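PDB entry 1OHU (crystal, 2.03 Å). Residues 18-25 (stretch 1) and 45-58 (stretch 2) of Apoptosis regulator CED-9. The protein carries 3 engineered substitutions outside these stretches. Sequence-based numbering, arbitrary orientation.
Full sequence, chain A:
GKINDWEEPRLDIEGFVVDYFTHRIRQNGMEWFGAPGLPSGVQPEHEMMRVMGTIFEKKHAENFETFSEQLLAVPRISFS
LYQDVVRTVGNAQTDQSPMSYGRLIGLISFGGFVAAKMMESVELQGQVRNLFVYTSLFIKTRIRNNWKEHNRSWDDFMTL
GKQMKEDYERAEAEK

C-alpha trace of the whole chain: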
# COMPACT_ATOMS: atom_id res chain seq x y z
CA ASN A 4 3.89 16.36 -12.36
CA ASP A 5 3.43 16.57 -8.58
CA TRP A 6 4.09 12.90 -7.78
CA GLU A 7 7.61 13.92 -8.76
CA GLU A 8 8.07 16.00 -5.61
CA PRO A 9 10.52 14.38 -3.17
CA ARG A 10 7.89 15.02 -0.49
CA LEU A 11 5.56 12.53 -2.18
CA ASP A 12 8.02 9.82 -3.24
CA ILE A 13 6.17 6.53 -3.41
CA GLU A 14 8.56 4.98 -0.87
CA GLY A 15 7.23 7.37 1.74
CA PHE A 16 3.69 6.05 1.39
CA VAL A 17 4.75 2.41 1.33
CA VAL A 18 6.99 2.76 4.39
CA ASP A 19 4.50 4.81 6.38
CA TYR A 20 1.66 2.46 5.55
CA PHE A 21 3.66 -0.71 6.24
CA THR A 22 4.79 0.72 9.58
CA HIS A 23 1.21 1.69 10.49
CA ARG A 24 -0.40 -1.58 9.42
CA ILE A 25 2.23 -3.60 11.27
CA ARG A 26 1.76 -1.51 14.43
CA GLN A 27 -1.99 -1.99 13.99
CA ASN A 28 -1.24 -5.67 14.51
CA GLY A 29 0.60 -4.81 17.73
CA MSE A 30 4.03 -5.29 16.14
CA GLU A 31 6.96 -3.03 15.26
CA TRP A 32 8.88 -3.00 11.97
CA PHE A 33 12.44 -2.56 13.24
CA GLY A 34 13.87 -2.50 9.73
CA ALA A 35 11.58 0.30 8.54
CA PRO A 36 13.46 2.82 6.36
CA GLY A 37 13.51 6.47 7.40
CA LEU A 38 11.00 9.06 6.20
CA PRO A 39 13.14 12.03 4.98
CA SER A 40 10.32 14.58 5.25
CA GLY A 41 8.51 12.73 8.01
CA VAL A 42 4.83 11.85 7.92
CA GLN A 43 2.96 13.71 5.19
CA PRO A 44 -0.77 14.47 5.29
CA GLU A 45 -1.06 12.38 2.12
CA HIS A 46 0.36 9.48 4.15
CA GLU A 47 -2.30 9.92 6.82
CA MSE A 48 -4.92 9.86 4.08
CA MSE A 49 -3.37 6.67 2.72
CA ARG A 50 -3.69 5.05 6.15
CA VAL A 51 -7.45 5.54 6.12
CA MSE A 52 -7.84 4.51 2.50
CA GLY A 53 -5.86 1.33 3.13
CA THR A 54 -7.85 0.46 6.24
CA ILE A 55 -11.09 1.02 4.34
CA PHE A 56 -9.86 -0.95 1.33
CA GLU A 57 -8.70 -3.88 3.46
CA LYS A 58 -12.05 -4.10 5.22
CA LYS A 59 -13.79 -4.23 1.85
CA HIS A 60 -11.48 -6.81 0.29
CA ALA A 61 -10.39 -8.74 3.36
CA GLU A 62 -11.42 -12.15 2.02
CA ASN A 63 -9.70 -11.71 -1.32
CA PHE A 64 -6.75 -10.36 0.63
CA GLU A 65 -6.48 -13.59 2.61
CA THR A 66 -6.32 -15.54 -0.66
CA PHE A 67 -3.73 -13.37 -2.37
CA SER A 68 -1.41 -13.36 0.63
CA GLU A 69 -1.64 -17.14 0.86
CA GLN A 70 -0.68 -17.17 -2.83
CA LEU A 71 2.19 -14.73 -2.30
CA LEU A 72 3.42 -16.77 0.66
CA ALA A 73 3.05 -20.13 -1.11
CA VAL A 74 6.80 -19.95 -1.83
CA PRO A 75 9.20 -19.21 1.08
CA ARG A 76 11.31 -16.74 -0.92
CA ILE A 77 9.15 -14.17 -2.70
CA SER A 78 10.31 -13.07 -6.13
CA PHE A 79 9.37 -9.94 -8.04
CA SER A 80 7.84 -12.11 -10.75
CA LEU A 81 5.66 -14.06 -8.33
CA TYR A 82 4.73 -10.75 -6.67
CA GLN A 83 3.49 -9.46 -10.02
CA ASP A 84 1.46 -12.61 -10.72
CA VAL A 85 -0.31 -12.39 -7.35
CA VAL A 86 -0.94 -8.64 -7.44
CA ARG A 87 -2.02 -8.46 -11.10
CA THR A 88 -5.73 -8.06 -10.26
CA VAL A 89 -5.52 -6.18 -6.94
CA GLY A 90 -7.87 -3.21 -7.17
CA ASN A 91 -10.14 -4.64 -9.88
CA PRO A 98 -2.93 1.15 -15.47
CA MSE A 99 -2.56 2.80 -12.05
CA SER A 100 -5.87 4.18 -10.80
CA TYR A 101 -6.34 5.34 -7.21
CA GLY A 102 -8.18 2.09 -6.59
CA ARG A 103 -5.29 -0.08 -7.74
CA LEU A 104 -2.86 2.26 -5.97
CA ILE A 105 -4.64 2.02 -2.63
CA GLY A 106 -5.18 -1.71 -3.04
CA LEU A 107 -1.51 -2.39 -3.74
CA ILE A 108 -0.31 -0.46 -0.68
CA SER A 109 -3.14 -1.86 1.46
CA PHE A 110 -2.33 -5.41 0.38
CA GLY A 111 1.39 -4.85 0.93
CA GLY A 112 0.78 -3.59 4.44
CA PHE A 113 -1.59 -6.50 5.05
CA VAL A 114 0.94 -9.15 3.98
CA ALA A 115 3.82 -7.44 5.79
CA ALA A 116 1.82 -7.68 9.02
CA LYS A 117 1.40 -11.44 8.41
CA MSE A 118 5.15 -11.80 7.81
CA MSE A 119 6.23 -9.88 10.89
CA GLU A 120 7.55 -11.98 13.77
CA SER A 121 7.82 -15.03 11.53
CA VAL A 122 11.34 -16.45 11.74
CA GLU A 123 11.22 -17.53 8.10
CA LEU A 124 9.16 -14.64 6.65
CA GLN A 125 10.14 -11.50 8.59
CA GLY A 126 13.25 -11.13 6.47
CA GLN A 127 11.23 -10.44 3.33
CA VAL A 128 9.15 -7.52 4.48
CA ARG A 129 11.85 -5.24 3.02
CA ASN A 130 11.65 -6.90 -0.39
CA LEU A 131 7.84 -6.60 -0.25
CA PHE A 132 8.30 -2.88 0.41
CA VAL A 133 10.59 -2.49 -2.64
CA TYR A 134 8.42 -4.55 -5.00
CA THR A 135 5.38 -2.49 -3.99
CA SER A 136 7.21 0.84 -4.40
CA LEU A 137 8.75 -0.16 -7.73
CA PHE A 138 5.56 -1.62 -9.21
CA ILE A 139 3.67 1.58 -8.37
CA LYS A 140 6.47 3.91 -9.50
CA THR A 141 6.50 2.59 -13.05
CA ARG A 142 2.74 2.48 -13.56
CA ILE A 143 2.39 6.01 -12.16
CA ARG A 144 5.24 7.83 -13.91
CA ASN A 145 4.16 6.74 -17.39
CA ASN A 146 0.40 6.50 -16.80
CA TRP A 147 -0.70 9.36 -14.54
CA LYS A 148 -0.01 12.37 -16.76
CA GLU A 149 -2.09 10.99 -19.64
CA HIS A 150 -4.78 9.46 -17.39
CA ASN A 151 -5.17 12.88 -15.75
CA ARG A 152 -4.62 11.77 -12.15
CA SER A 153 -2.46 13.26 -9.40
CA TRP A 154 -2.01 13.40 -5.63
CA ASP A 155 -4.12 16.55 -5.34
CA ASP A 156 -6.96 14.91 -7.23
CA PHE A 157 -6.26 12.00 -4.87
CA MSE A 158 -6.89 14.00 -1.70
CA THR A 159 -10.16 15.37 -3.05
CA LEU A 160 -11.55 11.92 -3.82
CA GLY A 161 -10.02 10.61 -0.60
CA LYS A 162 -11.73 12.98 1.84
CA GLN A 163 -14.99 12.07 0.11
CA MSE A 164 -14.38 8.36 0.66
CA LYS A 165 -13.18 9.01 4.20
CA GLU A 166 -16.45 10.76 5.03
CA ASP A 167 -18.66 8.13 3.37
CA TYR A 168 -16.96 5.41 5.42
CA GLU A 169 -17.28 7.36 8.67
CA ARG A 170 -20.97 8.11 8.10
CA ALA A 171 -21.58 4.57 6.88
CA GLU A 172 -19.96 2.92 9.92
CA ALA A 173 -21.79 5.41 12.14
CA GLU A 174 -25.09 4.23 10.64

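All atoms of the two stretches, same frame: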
# COMPACT_ATOMS: atom_id res chain seq x y z
N VAL A 18 6.38 2.89 3.07
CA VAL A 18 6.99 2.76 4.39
C VAL A 18 6.04 3.17 5.51
O VAL A 18 5.88 2.45 6.49
CB VAL A 18 8.25 3.63 4.53
CG1 VAL A 18 8.72 3.65 5.99
CG2 VAL A 18 9.34 3.09 3.64
N ASP A 19 5.41 4.33 5.36
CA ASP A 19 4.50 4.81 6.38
C ASP A 19 3.30 3.90 6.54
O ASP A 19 2.81 3.72 7.66
CB ASP A 19 4.01 6.22 6.05
CG ASP A 19 3.09 6.77 7.13
OD1 ASP A 19 1.86 6.60 7.02
OD2 ASP A 19 3.61 7.34 8.11
N TYR A 20 2.82 3.33 5.45
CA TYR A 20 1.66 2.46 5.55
C TYR A 20 2.06 1.11 6.16
O TYR A 20 1.35 0.58 7.02
CB TYR A 20 0.99 2.24 4.20
CG TYR A 20 -0.33 1.51 4.36
CD1 TYR A 20 -1.45 2.18 4.86
CD2 TYR A 20 -0.43 0.15 4.12
CE1 TYR A 20 -2.63 1.49 5.12
CE2 TYR A 20 -1.61 -0.55 4.38
CZ TYR A 20 -2.70 0.14 4.88
OH TYR A 20 -3.86 -0.54 5.19
N PHE A 21 3.18 0.56 5.71
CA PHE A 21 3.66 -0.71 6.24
C PHE A 21 3.84 -0.57 7.75
O PHE A 21 3.34 -1.37 8.53
CB PHE A 21 5.00 -1.09 5.58
CG PHE A 21 4.86 -1.85 4.27
CD1 PHE A 21 3.88 -1.50 3.34
CD2 PHE A 21 5.75 -2.88 3.95
CE1 PHE A 21 3.79 -2.17 2.11
CE2 PHE A 21 5.67 -3.54 2.73
CZ PHE A 21 4.68 -3.19 1.80
N THR A 22 4.55 0.47 8.17
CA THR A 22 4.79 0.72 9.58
C THR A 22 3.47 0.79 10.38
O THR A 22 3.34 0.18 11.44
CB THR A 22 5.55 2.04 9.77
OG1 THR A 22 6.79 1.97 9.05
CG2 THR A 22 5.83 2.30 11.23
N HIS A 23 2.50 1.52 9.85
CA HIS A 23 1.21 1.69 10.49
C HIS A 23 0.40 0.40 10.54
O HIS A 23 -0.18 0.06 11.58
CB HIS A 23 0.40 2.76 9.76
CG HIS A 23 -1.03 2.83 10.17
ND1 HIS A 23 -1.42 3.30 11.41
CD2 HIS A 23 -2.16 2.44 9.54
CE1 HIS A 23 -2.74 3.19 11.52
NE2 HIS A 23 -3.21 2.67 10.39
N ARG A 24 0.36 -0.34 9.44
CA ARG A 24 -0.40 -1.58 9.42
C ARG A 24 0.21 -2.63 10.34
O ARG A 24 -0.50 -3.39 11.00
CB ARG A 24 -0.51 -2.12 7.99
CG ARG A 24 -1.42 -3.35 7.89
CD ARG A 24 -2.80 -3.08 8.48
NE ARG A 24 -3.65 -4.27 8.46
CZ ARG A 24 -3.54 -5.29 9.32
NH1 ARG A 24 -2.63 -5.27 10.28
NH2 ARG A 24 -4.35 -6.33 9.20
N ILE A 25 1.54 -2.66 10.41
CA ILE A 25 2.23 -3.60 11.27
C ILE A 25 1.98 -3.24 12.74
O ILE A 25 1.80 -4.11 13.58
CB ILE A 25 3.73 -3.59 11.00
CG1 ILE A 25 4.00 -4.21 9.62
CG2 ILE A 25 4.48 -4.32 12.11
CD1 ILE A 25 5.46 -4.12 9.17
N GLU A 45 -0.64 13.33 3.14
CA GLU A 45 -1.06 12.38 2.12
C GLU A 45 -0.84 10.96 2.62
O GLU A 45 -1.50 10.02 2.14
CB GLU A 45 -0.29 12.59 0.81
CG GLU A 45 -0.63 13.86 0.05
CD GLU A 45 0.05 15.10 0.62
OE1 GLU A 45 -0.15 16.19 0.04
OE2 GLU A 45 0.77 14.98 1.63
N HIS A 46 0.08 10.79 3.57
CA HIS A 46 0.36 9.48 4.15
C HIS A 46 -0.82 9.13 5.05
O HIS A 46 -1.36 8.03 5.01
CB HIS A 46 1.62 9.51 5.02
CG HIS A 46 2.89 9.75 4.27
ND1 HIS A 46 3.04 9.48 2.93
CD2 HIS A 46 4.11 10.17 4.70
CE1 HIS A 46 4.28 9.72 2.57
NE2 HIS A 46 4.95 10.14 3.62
N GLU A 47 -1.20 10.10 5.89
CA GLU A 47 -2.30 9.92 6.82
C GLU A 47 -3.62 9.66 6.11
O GLU A 47 -4.53 9.05 6.68
CB GLU A 47 -2.39 11.14 7.73
CG GLU A 47 -1.45 11.05 8.93
CD GLU A 47 -1.13 12.39 9.56
OE1 GLU A 47 -2.07 13.19 9.80
OE2 GLU A 47 0.06 12.65 9.82
N MSE A 48 -3.71 10.10 4.86
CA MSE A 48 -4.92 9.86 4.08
C MSE A 48 -4.82 8.47 3.47
O MSE A 48 -5.83 7.85 3.17
CB MSE A 48 -5.06 10.91 2.97
CG MSE A 48 -6.26 10.70 2.04
SE MSE A 48 -8.02 10.71 2.91
CE MSE A 48 -7.58 11.55 4.59
N MSE A 49 -3.59 8.00 3.29
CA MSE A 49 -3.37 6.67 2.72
C MSE A 49 -3.61 5.61 3.78
O MSE A 49 -3.94 4.46 3.45
CB MSE A 49 -1.94 6.54 2.18
CG MSE A 49 -1.61 5.19 1.56
SE MSE A 49 -2.75 4.70 0.08
CE MSE A 49 -1.95 5.79 -1.30
N ARG A 50 -3.46 5.98 5.05
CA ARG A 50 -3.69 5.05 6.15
C ARG A 50 -5.17 4.72 6.23
O ARG A 50 -5.54 3.57 6.47
CB ARG A 50 -3.25 5.65 7.48
CG ARG A 50 -1.76 5.91 7.60
CD ARG A 50 -1.42 6.48 8.98
NE ARG A 50 -0.04 6.92 9.07
CZ ARG A 50 0.52 7.41 10.18
NH1 ARG A 50 -0.20 7.53 11.28
NH2 ARG A 50 1.79 7.78 10.17
N VAL A 51 -6.01 5.73 6.06
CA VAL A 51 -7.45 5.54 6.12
C VAL A 51 -7.92 4.75 4.91
O VAL A 51 -8.66 3.78 5.04
CB VAL A 51 -8.21 6.89 6.13
CG1 VAL A 51 -9.71 6.64 6.07
CG2 VAL A 51 -7.85 7.67 7.39
N MSE A 52 -7.47 5.17 3.74
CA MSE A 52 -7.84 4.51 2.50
C MSE A 52 -7.46 3.03 2.49
O MSE A 52 -8.21 2.19 1.97
CB MSE A 52 -7.19 5.24 1.32
CG MSE A 52 -7.68 6.67 1.15
SE MSE A 52 -9.55 6.77 0.62
CE MSE A 52 -9.29 7.36 -1.19
N GLY A 53 -6.31 2.71 3.07
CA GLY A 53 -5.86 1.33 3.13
C GLY A 53 -6.70 0.52 4.10
O GLY A 53 -7.03 -0.63 3.83
N THR A 54 -7.03 1.12 5.24
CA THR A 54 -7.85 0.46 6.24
C THR A 54 -9.23 0.18 5.65
O THR A 54 -9.77 -0.92 5.81
CB THR A 54 -8.02 1.33 7.48
OG1 THR A 54 -6.74 1.69 7.99
CG2 THR A 54 -8.78 0.58 8.56
N ILE A 55 -9.79 1.17 4.97
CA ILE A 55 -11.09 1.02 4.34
C ILE A 55 -11.03 -0.05 3.25
O ILE A 55 -11.90 -0.92 3.18
CB ILE A 55 -11.56 2.33 3.69
CG1 ILE A 55 -11.79 3.40 4.76
CG2 ILE A 55 -12.84 2.10 2.89
CD1 ILE A 55 -12.28 4.71 4.20
N PHE A 56 -10.00 0.01 2.42
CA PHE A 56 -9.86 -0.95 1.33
C PHE A 56 -9.72 -2.38 1.86
O PHE A 56 -10.33 -3.30 1.32
CB PHE A 56 -8.64 -0.62 0.48
CG PHE A 56 -8.57 -1.39 -0.81
CD1 PHE A 56 -8.82 -0.76 -2.02
CD2 PHE A 56 -8.27 -2.75 -0.81
CE1 PHE A 56 -8.77 -1.48 -3.22
CE2 PHE A 56 -8.22 -3.47 -2.00
CZ PHE A 56 -8.47 -2.83 -3.20
N GLU A 57 -8.91 -2.56 2.90
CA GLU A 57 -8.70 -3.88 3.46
C GLU A 57 -10.01 -4.46 3.96
O GLU A 57 -10.32 -5.62 3.69
CB GLU A 57 -7.71 -3.85 4.62
CG GLU A 57 -7.42 -5.26 5.16
CD GLU A 57 -6.46 -5.26 6.35
OE1 GLU A 57 -5.50 -4.46 6.36
OE2 GLU A 57 -6.67 -6.07 7.27
N LYS A 58 -10.78 -3.65 4.69
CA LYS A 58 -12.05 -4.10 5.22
C LYS A 58 -13.00 -4.54 4.12
O LYS A 58 -13.78 -5.47 4.30
CB LYS A 58 -12.71 -3.00 6.06
CG LYS A 58 -12.00 -2.73 7.38
CD LYS A 58 -12.84 -1.85 8.31
CE LYS A 58 -12.19 -1.77 9.69
NZ LYS A 58 -13.09 -1.18 10.73
O HOH W 1 -3.75 -3.04 4.84
O HOH W 2 -4.47 -0.15 8.32

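How do the two stretches lie against each other? Both are helical throughout the contact, each a segment of a longer helix, and their axes cross at -51° with a closest approach of 9.4 Å. The backbones come nearest where Tyr20 CA lies 6.0 Å from Arg50 CA; one residue earlier in stretch 1 and one turn earlier in stretch 2, Asp19 CA and His46 CA are 6.6 Å apart. Gly53 helps make room here: a CB on it would point toward stretch 1 and fall 2.4 Å from Tyr20 CE1, a clash. The ring thus occupies space that a side chain at this position would need.

What ties the helices together by charge? Two salt bridges do, and each is a paired, two-pronged arrangement. Arg50 NE donates to Asp19 OD1 at 2.8 Å and Arg50 NH2 to Asp19 OD2 at 2.8 Å, so the carboxylate meets the edge of the guanidinium with both oxygens engaged. Arg24 and Glu57 repeat the pattern: Arg24 NE to Glu57 OE1 is 2.8 Å and Arg24 NH2 to Glu57 OE2 is 3.0 Å. All four bonds are close to linear. The charges are exchanged between the pairs, for stretch 1 supplies the acid in one and the base in the other. CA-to-CB points sideways in both arginines, yet the end of each side chain comes nearer the other helix: Arg50 is extended beyond chi1, whereas Arg24 bends at chi2 (54°, p) and chi4 (77°).

How does Tyr20 fit between these bridges? Its ring lies along the backbone of stretch 2, with CE1 3.7 Å from Met49 O and 3.8 Å from Arg50 O, while Tyr20 CD1 makes a looser apolar contact with Met49 CG at 4.5 Å. The hydroxyl reaches Gly53, with Tyr20 OH 3.2 Å from Gly53 C, but forms no direct hydrogen bond across the contact. Water makes the connections instead. Water 1 accepts from Tyr20 OH at 2.5 Å and donates to Glu57 OE1 at 2.7 Å, linking the tyrosine to an oxygen already held by Arg24. Water 2 donates to Tyr20 OH at 3.2 Å and to Thr54 OG1 at 2.9 Å.

What do the two histidines add? His23 offers a ring face to the aliphatic part of Arg50: CD sits 4.0 Å from the ring centroid of His23, 16° off the normal, a CH-pi contact. Arg50 therefore packs through its methylene while its guanidinium binds Asp19. His46 also packs against that carboxylate, its CB 3.5 Å from Asp19 OD1, and Asp19 CB lies over one face of its ring.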